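Local coordinates for SusD homolog (Bacteroides thetaiotaomicron VPI-5482, PDB 3IV0), which probably binds a glycan at the outer membrane as a SusD-family lipoprotein, though its actual ligand is not established, at residues A[411-416]-A[442-447]; A[417-422]-A[430-435]. One frame throughout, in Å; residues are numbered along the deposited sequence. Where two conformers were deposited one is given.

Interaction 1: residues A[411-416]-A[442-447]; sequences LMDAIF and RNYCMN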
ATOM      1  N   LEU A 411      16.963 -17.976  -1.811  1.00 14.06           N
ATOM      2  CA  LEU A 411      17.084 -16.512  -1.792  1.00 12.96           C
ATOM      3  C   LEU A 411      15.728 -15.876  -2.111  1.00 13.15           C
ATOM      4  O   LEU A 411      15.301 -14.930  -1.436  1.00 13.49           O
ATOM      5  CB  LEU A 411      18.191 -16.034  -2.737  1.00 12.23           C
ATOM      6  CG  LEU A 411      18.345 -14.511  -2.839  1.00 12.51           C
ATOM      7  CD1 LEU A 411      18.581 -13.916  -1.441  1.00 13.84           C
ATOM      8  CD2 LEU A 411      19.439 -14.217  -3.850  1.00 15.19           C
HETATM    9  N   MSE A 412      15.019 -16.375  -3.099  1.00 13.57           N
HETATM   10  CA  MSE A 412      13.705 -15.846  -3.424  1.00 14.41           C
HETATM   11  C   MSE A 412      12.766 -15.980  -2.234  1.00 13.85           C
HETATM   12  O   MSE A 412      12.049 -15.012  -1.871  1.00 12.77           O
HETATM   13  CB  MSE A 412      13.142 -16.594  -4.624  1.00 14.57           C
HETATM   14  CG  MSE A 412      13.932 -16.359  -5.894  1.00 11.95           C
HETATM   15 SE   MSE A 412      13.234 -17.196  -7.436  0.75 20.41          SE
HETATM   16  CE  MSE A 412      14.932 -17.753  -8.349  1.00 22.96           C
ATOM     17  N   ASP A 413      12.784 -17.114  -1.558  1.00 14.09           N
ATOM     18  CA  ASP A 413      11.981 -17.303  -0.367  1.00 14.00           C
ATOM     19  C   ASP A 413      12.399 -16.325   0.709  1.00 13.28           C
ATOM     20  O   ASP A 413      11.563 -15.729   1.391  1.00 12.46           O
ATOM     21  CB  ASP A 413      12.091 -18.738   0.200  1.00 14.81           C
ATOM     22  CG  ASP A 413      11.294 -19.762  -0.565  1.00 21.64           C
ATOM     23  OD1 ASP A 413      10.588 -19.416  -1.522  1.00 21.23           O
ATOM     24  OD2 ASP A 413      11.415 -20.951  -0.184  1.00 25.01           O
ATOM     25  N   ALA A 414      13.698 -16.162   0.939  1.00 13.48           N
ATOM     26  CA  ALA A 414      14.167 -15.260   1.988  1.00 11.66           C
ATOM     27  C   ALA A 414      13.639 -13.842   1.780  1.00 10.77           C
ATOM     28  O   ALA A 414      13.310 -13.158   2.733  1.00 11.92           O
ATOM     29  CB  ALA A 414      15.730 -15.248   2.066  1.00 12.36           C
ATOM     30  N   ILE A 415      13.650 -13.389   0.543  1.00 10.24           N
ATOM     31  CA  ILE A 415      13.199 -12.037   0.256  1.00 10.03           C
ATOM     32  C   ILE A 415      11.677 -11.918   0.481  1.00 10.51           C
ATOM     33  O   ILE A 415      11.232 -10.924   1.078  1.00 10.71           O
ATOM     34  CB  ILE A 415      13.592 -11.634  -1.165  1.00 11.89           C
ATOM     35  CG1 ILE A 415      15.121 -11.554  -1.316  1.00 11.82           C
ATOM     36  CG2 ILE A 415      12.919 -10.292  -1.557  1.00 11.46           C
ATOM     37  CD1 ILE A 415      15.611 -11.602  -2.774  1.00 12.27           C
ATOM     38  N   PHE A 416      10.903 -12.922   0.050  1.00 10.81           N
ATOM     39  CA  PHE A 416       9.459 -12.924   0.321  1.00 11.14           C
ATOM     40  C   PHE A 416       9.206 -12.848   1.823  1.00 10.71           C
ATOM     41  O   PHE A 416       8.430 -12.023   2.278  1.00 11.03           O
ATOM     42  CB  PHE A 416       8.796 -14.174  -0.241  1.00 12.57           C
ATOM     43  CG  PHE A 416       7.420 -14.381   0.267  1.00 13.49           C
ATOM     44  CD1 PHE A 416       6.363 -13.663  -0.252  1.00 15.19           C
ATOM     45  CD2 PHE A 416       7.174 -15.262   1.299  1.00 13.01           C
ATOM     46  CE1 PHE A 416       5.086 -13.823   0.279  1.00 13.99           C
ATOM     47  CE2 PHE A 416       5.900 -15.437   1.803  1.00 15.05           C
ATOM     48  CZ  PHE A 416       4.860 -14.708   1.283  1.00 15.13           C
ATOM     49  N   ARG A 442      -0.045 -23.057   0.314  0.60 15.60           N
ATOM     50  CA  ARG A 442      -0.028 -23.197   1.766  0.60 16.89           C
ATOM     51  C   ARG A 442       1.375 -23.112   2.387  0.60 14.23           C
ATOM     52  O   ARG A 442       1.508 -22.871   3.578  0.60 16.70           O
ATOM     53  CB  ARG A 442      -0.714 -24.506   2.183  0.60 17.34           C
ATOM     54  CG  ARG A 442      -1.095 -24.555   3.643  0.60 22.56           C
ATOM     55  CD  ARG A 442      -1.846 -25.841   3.958  0.60 23.43           C
ATOM     56  NE  ARG A 442      -3.059 -25.954   3.151  0.60 23.23           N
ATOM     57  CZ  ARG A 442      -4.219 -25.364   3.436  0.60 22.18           C
ATOM     58  NH1 ARG A 442      -4.344 -24.617   4.523  0.60 26.02           N
ATOM     59  NH2 ARG A 442      -5.258 -25.533   2.638  0.60 29.76           N
ATOM     60  N   ASN A 443       2.410 -23.269   1.568  1.00 15.83           N
ATOM     61  CA  ASN A 443       3.787 -23.103   2.053  1.00 17.55           C
ATOM     62  C   ASN A 443       4.120 -21.646   2.421  1.00 17.52           C
ATOM     63  O   ASN A 443       5.070 -21.396   3.181  1.00 18.08           O
ATOM     64  CB  ASN A 443       4.780 -23.602   1.010  1.00 19.54           C
ATOM     65  CG  ASN A 443       4.671 -25.098   0.774  1.00 22.68           C
ATOM     66  OD1 ASN A 443       4.475 -25.566  -0.351  1.00 31.46           O
ATOM     67  ND2 ASN A 443       4.762 -25.848   1.843  1.00 24.87           N
ATOM     68  N   TYR A 444       3.322 -20.707   1.900  1.00 14.58           N
ATOM     69  CA  TYR A 444       3.570 -19.266   2.083  1.00 15.20           C
ATOM     70  C   TYR A 444       2.397 -18.495   2.678  1.00 16.71           C
ATOM     71  O   TYR A 444       2.566 -17.355   3.084  1.00 18.43           O
ATOM     72  CB  TYR A 444       3.930 -18.646   0.742  1.00 14.39           C
ATOM     73  CG  TYR A 444       5.133 -19.285   0.116  1.00 14.72           C
ATOM     74  CD1 TYR A 444       6.404 -18.986   0.561  1.00 15.85           C
ATOM     75  CD2 TYR A 444       5.000 -20.200  -0.906  1.00 14.75           C
ATOM     76  CE1 TYR A 444       7.513 -19.580  -0.008  1.00 15.49           C
ATOM     77  CE2 TYR A 444       6.098 -20.817  -1.477  1.00 16.03           C
ATOM     78  CZ  TYR A 444       7.350 -20.496  -1.032  1.00 17.09           C
ATOM     79  OH  TYR A 444       8.455 -21.112  -1.590  1.00 20.73           O
ATOM     80  N   CYS A 445       1.214 -19.081   2.727  1.00 15.93           N
ATOM     81  CA  CYS A 445       0.014 -18.434   3.222  1.00 15.27           C
ATOM     82  C   CYS A 445      -0.738 -19.450   4.065  1.00 14.55           C
ATOM     83  O   CYS A 445      -1.036 -20.548   3.581  1.00 16.09           O
ATOM     84  CB  CYS A 445      -0.849 -17.982   2.048  1.00 14.81           C
ATOM     85  SG  CYS A 445      -2.436 -17.235   2.565  1.00 14.87           S
HETATM   86  N   MSE A 446      -1.066 -19.094   5.297  0.66 15.01           N
HETATM   87  CA  MSE A 446      -1.728 -20.015   6.225  0.66 17.15           C
HETATM   88  C   MSE A 446      -3.195 -20.215   5.862  0.66 16.25           C
HETATM   89  O   MSE A 446      -3.787 -21.265   6.127  0.66 16.74           O
HETATM   90  CB  MSE A 446      -1.624 -19.464   7.646  0.66 18.45           C
HETATM   91  CG  MSE A 446      -2.168 -20.397   8.708  0.66 23.91           C
HETATM   92 SE   MSE A 446      -1.525 -20.018  10.530  0.50 25.05          SE
HETATM   93  CE  MSE A 446      -0.437 -21.466  10.699  0.66 21.20           C
ATOM     94  N   ASN A 447      -3.772 -19.205   5.207  1.00 15.33           N
ATOM     95  CA  ASN A 447      -5.200 -19.201   4.863  1.00 13.99           C
ATOM     96  C   ASN A 447      -5.321 -19.028   3.344  1.00 14.16           C
ATOM     97  O   ASN A 447      -5.881 -18.045   2.862  1.00 14.97           O
ATOM     98  CB  ASN A 447      -5.969 -18.054   5.562  1.00 13.96           C
ATOM     99  CG  ASN A 447      -5.982 -18.155   7.078  1.00 17.32           C
ATOM    100  OD1 ASN A 447      -5.358 -19.019   7.684  1.00 25.84           O
ATOM    101  ND2 ASN A 447      -6.685 -17.246   7.700  1.00 17.78           N
TER

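Interaction 2: residues A[417-422]-A[430-435]; sequences WERCRE and YYDLVR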
ATOM      1  N   TRP A 417       9.884 -13.657   2.620  1.00 11.33           N
ATOM      2  CA  TRP A 417       9.594 -13.700   4.046  1.00  9.61           C
ATOM      3  C   TRP A 417      10.084 -12.443   4.714  1.00 10.19           C
ATOM      4  O   TRP A 417       9.477 -11.963   5.693  1.00 10.67           O
ATOM      5  CB  TRP A 417      10.200 -14.950   4.701  1.00 12.21           C
ATOM      6  CG  TRP A 417       9.457 -16.201   4.364  1.00 12.10           C
ATOM      7  CD1 TRP A 417       9.892 -17.221   3.602  1.00 13.83           C
ATOM      8  CD2 TRP A 417       8.134 -16.549   4.794  1.00 11.23           C
ATOM      9  NE1 TRP A 417       8.931 -18.186   3.516  1.00 14.15           N
ATOM     10  CE2 TRP A 417       7.838 -17.801   4.236  1.00 14.13           C
ATOM     11  CE3 TRP A 417       7.181 -15.920   5.581  1.00 15.36           C
ATOM     12  CZ2 TRP A 417       6.634 -18.448   4.456  1.00 15.01           C
ATOM     13  CZ3 TRP A 417       5.983 -16.570   5.795  1.00 17.05           C
ATOM     14  CH2 TRP A 417       5.723 -17.813   5.231  1.00 17.19           C
ATOM     15  N   GLU A 418      11.166 -11.870   4.196  1.00 10.73           N
ATOM     16  CA  GLU A 418      11.650 -10.620   4.735  1.00 10.12           C
ATOM     17  C   GLU A 418      10.626  -9.498   4.531  1.00  9.41           C
ATOM     18  O   GLU A 418      10.466  -8.636   5.388  1.00 10.23           O
ATOM     19  CB  GLU A 418      13.034 -10.216   4.191  1.00 12.65           C
ATOM     20  CG  GLU A 418      13.742  -9.129   4.990  1.00 11.18           C
ATOM     21  CD  GLU A 418      14.150  -9.549   6.385  1.00 13.21           C
ATOM     22  OE1 GLU A 418      14.132 -10.767   6.692  1.00 16.07           O
ATOM     23  OE2 GLU A 418      14.499  -8.637   7.151  1.00 13.60           O
ATOM     24  N   ARG A 419      10.009  -9.432   3.359  1.00 10.41           N
ATOM     25  CA  ARG A 419       8.946  -8.444   3.149  1.00 10.97           C
ATOM     26  C   ARG A 419       7.798  -8.688   4.116  1.00 11.42           C
ATOM     27  O   ARG A 419       7.209  -7.732   4.637  1.00 11.38           O
ATOM     28  CB  ARG A 419       8.403  -8.494   1.702  1.00 12.34           C
ATOM     29  CG  ARG A 419       9.327  -7.802   0.680  1.00 15.33           C
ATOM     30  CD  ARG A 419       8.740  -7.674  -0.740  1.00 14.15           C
ATOM     31  NE  ARG A 419       7.457  -6.976  -0.770  1.00 13.38           N
ATOM     32  CZ  ARG A 419       7.302  -5.660  -0.815  1.00 11.57           C
ATOM     33  NH1 ARG A 419       8.348  -4.851  -0.786  1.00 13.42           N
ATOM     34  NH2 ARG A 419       6.098  -5.116  -0.845  1.00 14.37           N
ATOM     35  N   CYS A 420       7.468  -9.940   4.423  1.00 10.20           N
ATOM     36  CA  CYS A 420       6.405 -10.203   5.375  1.00  9.85           C
ATOM     37  C   CYS A 420       6.765  -9.725   6.769  1.00 10.90           C
ATOM     38  O   CYS A 420       5.924  -9.196   7.488  1.00 11.83           O
ATOM     39  CB  CYS A 420       6.079 -11.685   5.386  1.00 10.56           C
ATOM     40  SG  CYS A 420       5.293 -12.335   3.898  1.00 13.93           S
ATOM     41  N   ARG A 421       8.015  -9.908   7.178  1.00  9.29           N
ATOM     42  CA  ARG A 421       8.455  -9.412   8.489  1.00 10.41           C
ATOM     43  C   ARG A 421       8.521  -7.897   8.513  1.00 11.07           C
ATOM     44  O   ARG A 421       8.004  -7.241   9.432  1.00 11.29           O
ATOM     45  CB  ARG A 421       9.852  -9.920   8.819  1.00 10.95           C
ATOM     46  CG  ARG A 421       9.936 -11.386   9.237  1.00 11.14           C
ATOM     47  CD  ARG A 421      11.389 -11.762   9.561  1.00 12.85           C
ATOM     48  NE  ARG A 421      12.191 -12.069   8.400  1.00 12.23           N
ATOM     49  CZ  ARG A 421      12.203 -13.237   7.783  1.00 13.58           C
ATOM     50  NH1 ARG A 421      11.474 -14.237   8.241  1.00 13.72           N
ATOM     51  NH2 ARG A 421      12.955 -13.413   6.720  1.00 16.03           N
ATOM     52  N   GLU A 422       9.180  -7.317   7.516  1.00 10.27           N
ATOM     53  CA  GLU A 422       9.475  -5.897   7.516  1.00  9.94           C
ATOM     54  C   GLU A 422       8.227  -5.029   7.375  1.00  9.70           C
ATOM     55  O   GLU A 422       8.123  -3.985   8.022  1.00 10.23           O
ATOM     56  CB  GLU A 422      10.446  -5.579   6.392  1.00 10.03           C
ATOM     57  CG  GLU A 422      10.871  -4.144   6.311  1.00 11.93           C
ATOM     58  CD  GLU A 422      11.653  -3.683   7.507  1.00 12.50           C
ATOM     59  OE1 GLU A 422      12.274  -4.513   8.228  1.00 12.15           O
ATOM     60  OE2 GLU A 422      11.700  -2.464   7.776  1.00 12.46           O
ATOM     61  N   TYR A 430      -1.402  -9.042   1.634  1.00  9.11           N
ATOM     62  CA  TYR A 430      -2.278  -9.749   0.734  1.00  9.67           C
ATOM     63  C   TYR A 430      -1.870  -9.533  -0.714  1.00  9.63           C
ATOM     64  O   TYR A 430      -1.901 -10.444  -1.534  1.00  9.94           O
ATOM     65  CB  TYR A 430      -3.742  -9.347   0.957  1.00  9.44           C
ATOM     66  CG  TYR A 430      -4.649  -9.978  -0.041  1.00  9.74           C
ATOM     67  CD1 TYR A 430      -5.029 -11.306   0.061  1.00 11.23           C
ATOM     68  CD2 TYR A 430      -5.101  -9.268  -1.114  1.00  9.97           C
ATOM     69  CE1 TYR A 430      -5.869 -11.876  -0.879  1.00 11.94           C
ATOM     70  CE2 TYR A 430      -5.925  -9.810  -2.045  1.00 10.15           C
ATOM     71  CZ  TYR A 430      -6.312 -11.131  -1.943  1.00  9.83           C
ATOM     72  OH  TYR A 430      -7.149 -11.723  -2.863  1.00 10.22           O
ATOM     73  N   TYR A 431      -1.521  -8.290  -1.016  1.00  9.28           N
ATOM     74  CA  TYR A 431      -1.202  -7.922  -2.374  1.00  8.56           C
ATOM     75  C   TYR A 431       0.099  -8.596  -2.830  1.00  9.17           C
ATOM     76  O   TYR A 431       0.189  -9.052  -3.979  1.00  9.47           O
ATOM     77  CB  TYR A 431      -1.129  -6.405  -2.438  1.00  9.31           C
ATOM     78  CG  TYR A 431      -2.470  -5.736  -2.275  1.00  9.03           C
ATOM     79  CD1 TYR A 431      -3.533  -6.047  -3.114  1.00  9.28           C
ATOM     80  CD2 TYR A 431      -2.657  -4.735  -1.345  1.00  9.69           C
ATOM     81  CE1 TYR A 431      -4.767  -5.415  -2.983  1.00  9.01           C
ATOM     82  CE2 TYR A 431      -3.887  -4.074  -1.220  1.00  9.40           C
ATOM     83  CZ  TYR A 431      -4.903  -4.393  -2.074  1.00  9.78           C
ATOM     84  OH  TYR A 431      -6.123  -3.708  -2.027  1.00 11.16           O
ATOM     85  N   ASP A 432       1.062  -8.746  -1.924  1.00  9.38           N
ATOM     86  CA  ASP A 432       2.286  -9.510  -2.238  1.00  9.44           C
ATOM     87  C   ASP A 432       1.931 -10.963  -2.532  1.00 10.32           C
ATOM     88  O   ASP A 432       2.492 -11.580  -3.436  1.00 10.27           O
ATOM     89  CB  ASP A 432       3.261  -9.433  -1.074  1.00 10.91           C
ATOM     90  CG  ASP A 432       4.034  -8.131  -1.025  1.00 13.91           C
ATOM     91  OD1 ASP A 432       3.991  -7.325  -1.982  1.00 13.63           O
ATOM     92  OD2 ASP A 432       4.826  -8.000  -0.062  1.00 19.60           O
ATOM     93  N   LEU A 433       1.024 -11.528  -1.740  1.00  9.59           N
ATOM     94  CA  LEU A 433       0.620 -12.886  -2.015  1.00  8.95           C
ATOM     95  C   LEU A 433      -0.008 -13.027  -3.373  1.00  9.75           C
ATOM     96  O   LEU A 433       0.203 -14.045  -4.070  1.00  9.53           O
ATOM     97  CB  LEU A 433      -0.342 -13.388  -0.944  1.00 10.75           C
ATOM     98  CG  LEU A 433       0.222 -13.641   0.447  1.00 11.15           C
ATOM     99  CD1 LEU A 433      -0.941 -14.009   1.363  1.00 13.48           C
ATOM    100  CD2 LEU A 433       1.226 -14.777   0.438  1.00 13.28           C
ATOM    101  N   VAL A 434      -0.849 -12.075  -3.774  1.00  9.81           N
ATOM    102  CA  VAL A 434      -1.494 -12.193  -5.070  1.00 10.04           C
ATOM    103  C   VAL A 434      -0.486 -12.078  -6.227  1.00 10.21           C
ATOM    104  O   VAL A 434      -0.491 -12.909  -7.137  1.00 10.50           O
ATOM    105  CB  VAL A 434      -2.625 -11.149  -5.227  1.00  9.67           C
ATOM    106  CG1 VAL A 434      -3.145 -11.067  -6.667  1.00 10.42           C
ATOM    107  CG2 VAL A 434      -3.774 -11.445  -4.234  1.00 12.00           C
ATOM    108  N   ARG A 435       0.375 -11.057  -6.188  1.00  9.78           N
ATOM    109  CA  ARG A 435       1.241 -10.799  -7.328  1.00  9.85           C
ATOM    110  C   ARG A 435       2.339 -11.850  -7.453  1.00 10.64           C
ATOM    111  O   ARG A 435       2.949 -11.949  -8.491  1.00 11.92           O
ATOM    112  CB  ARG A 435       1.869  -9.390  -7.260  1.00 11.21           C
ATOM    113  CG  ARG A 435       2.817  -9.236  -6.088  1.00  9.33           C
ATOM    114  CD  ARG A 435       3.450  -7.854  -6.009  1.00 11.84           C
ATOM    115  NE  ARG A 435       4.431  -7.788  -4.938  1.00 11.45           N
ATOM    116  CZ  ARG A 435       5.645  -8.326  -4.998  1.00 12.94           C
ATOM    117  NH1 ARG A 435       6.043  -8.974  -6.062  1.00 11.83           N
ATOM    118  NH2 ARG A 435       6.459  -8.201  -3.976  1.00 13.50           N
TER

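Interaction 1: residues A[411-416]-A[442-447]
Y444 reaches from the loop 442-447 to the helical segment 411-416 and sets the CD1 corner of its ring, together with CB, against F416, while its hydroxyl goes on to the carboxylate of D413. The two rings form an offset edge-to-face pair: the centroids are 5.5 Å apart, the planes stand at 84°, and the edge of Y444 is turned toward the face of F416. The closest approach brings F416 CE2 to 3.8 Å from Y444 CD1. The CB of Y444 joins in, 3.9 Å from F416 CE2, so the root of the tyrosine side chain packs as well as its ring.

D413 and F416 are three residues apart, less than one turn on helix 408-422, and one tyrosine can therefore serve both. F416 points its CB toward the loop, and CG, anti to the backbone N (chi1 167°), carries the ring to Y444. D413 does not aim its CB at the loop, but its carboxylate end comes nearer and reaches the tyrosine hydroxyl. Here a largely helical part of the SusD fold is tied to an irregular segment: the loop that follows helix 429-436 folds back on helix 408-422, and within 411-416 and 442-447 Y444 is the loop residue that meets the helix.

The polar end is a hydrogen bond donated by Y444 OH to D413 OD1, 2.7 Å long. OD1 is met on its syn side, 31° out of the carboxylate plane, and the carboxylate is strongly tilted against the tyrosine ring. D413 OD1 lies close to the plane of the ring, at its edge. K438 makes cation-pi contacts with both Y444 and F416, adding a positive charge to the aromatic pair.

Interaction 2: residues A[417-422]-A[430-435]
R419 and D432 join two consecutive helices, 408-422 and 429-436, through a buried salt bridge that R435 extends into a three-residue network. The helices are linked by a short connection within the SusD fold, and here the direct contact between the segments is carried by charged groups. The nearest CA atoms, those of R419 and D432, are 8.6 Å apart, a gap spanned by the two side chains.

R419 approaches side-on, using NE and NH2. The shorter bond runs from R419 NE to D432 OD2, 2.9 Å with an N-H...O angle of 152°. It meets OD2 on the syn side but 33° out of the carboxylate plane, and the guanidinium and carboxylate planes are 59° apart. R419 NH2 reaches the other oxygen, D432 OD1, at 3.3 Å along its syn lone pair, and a further link from NH2 to OD2 is weak. A bend at chi3 turns the arginine's end across the aspartate.

D432 OD1 is also the target of R435, one turn further along the same helix. R435 gives it both NE, at 3.0 Å, and NH2, arriving from above the carboxylate plane. OD1 thus accepts from three nitrogens of two arginines, and the two positive side chains share one buried carboxylate, which would be expected to keep D432 ionised. The stronger partner of R435 is E376 of helix 367-381, which forms a salt bridge with its NH1. That helix also covers R419 through L372 and L373. With D432 between them and E376 on R435 NH1, the two guanidinium groups can approach; the side chains cross at about a right angle, R419 NE standing 3.6 Å from R435 NH2.

Overall arrangement
From the N terminus of this region, helix 408-422 supplies the first half of both contacts, 411-416 to interaction 1 and 417-422, directly after it, to interaction 2. The chain then turns through a short connection into helix 429-436, where interaction 2 closes the smaller loop, and runs on to 442-447, where interaction 1 closes the larger one around it. The two therefore nest and do not cross. Their centres lie 8 Å apart, joined by packing: F416 touches L433, C445 touches L433, and W417 lies against the backbone of N443 and Y444. Together they bind one long helix to its successor and to the loop beyond.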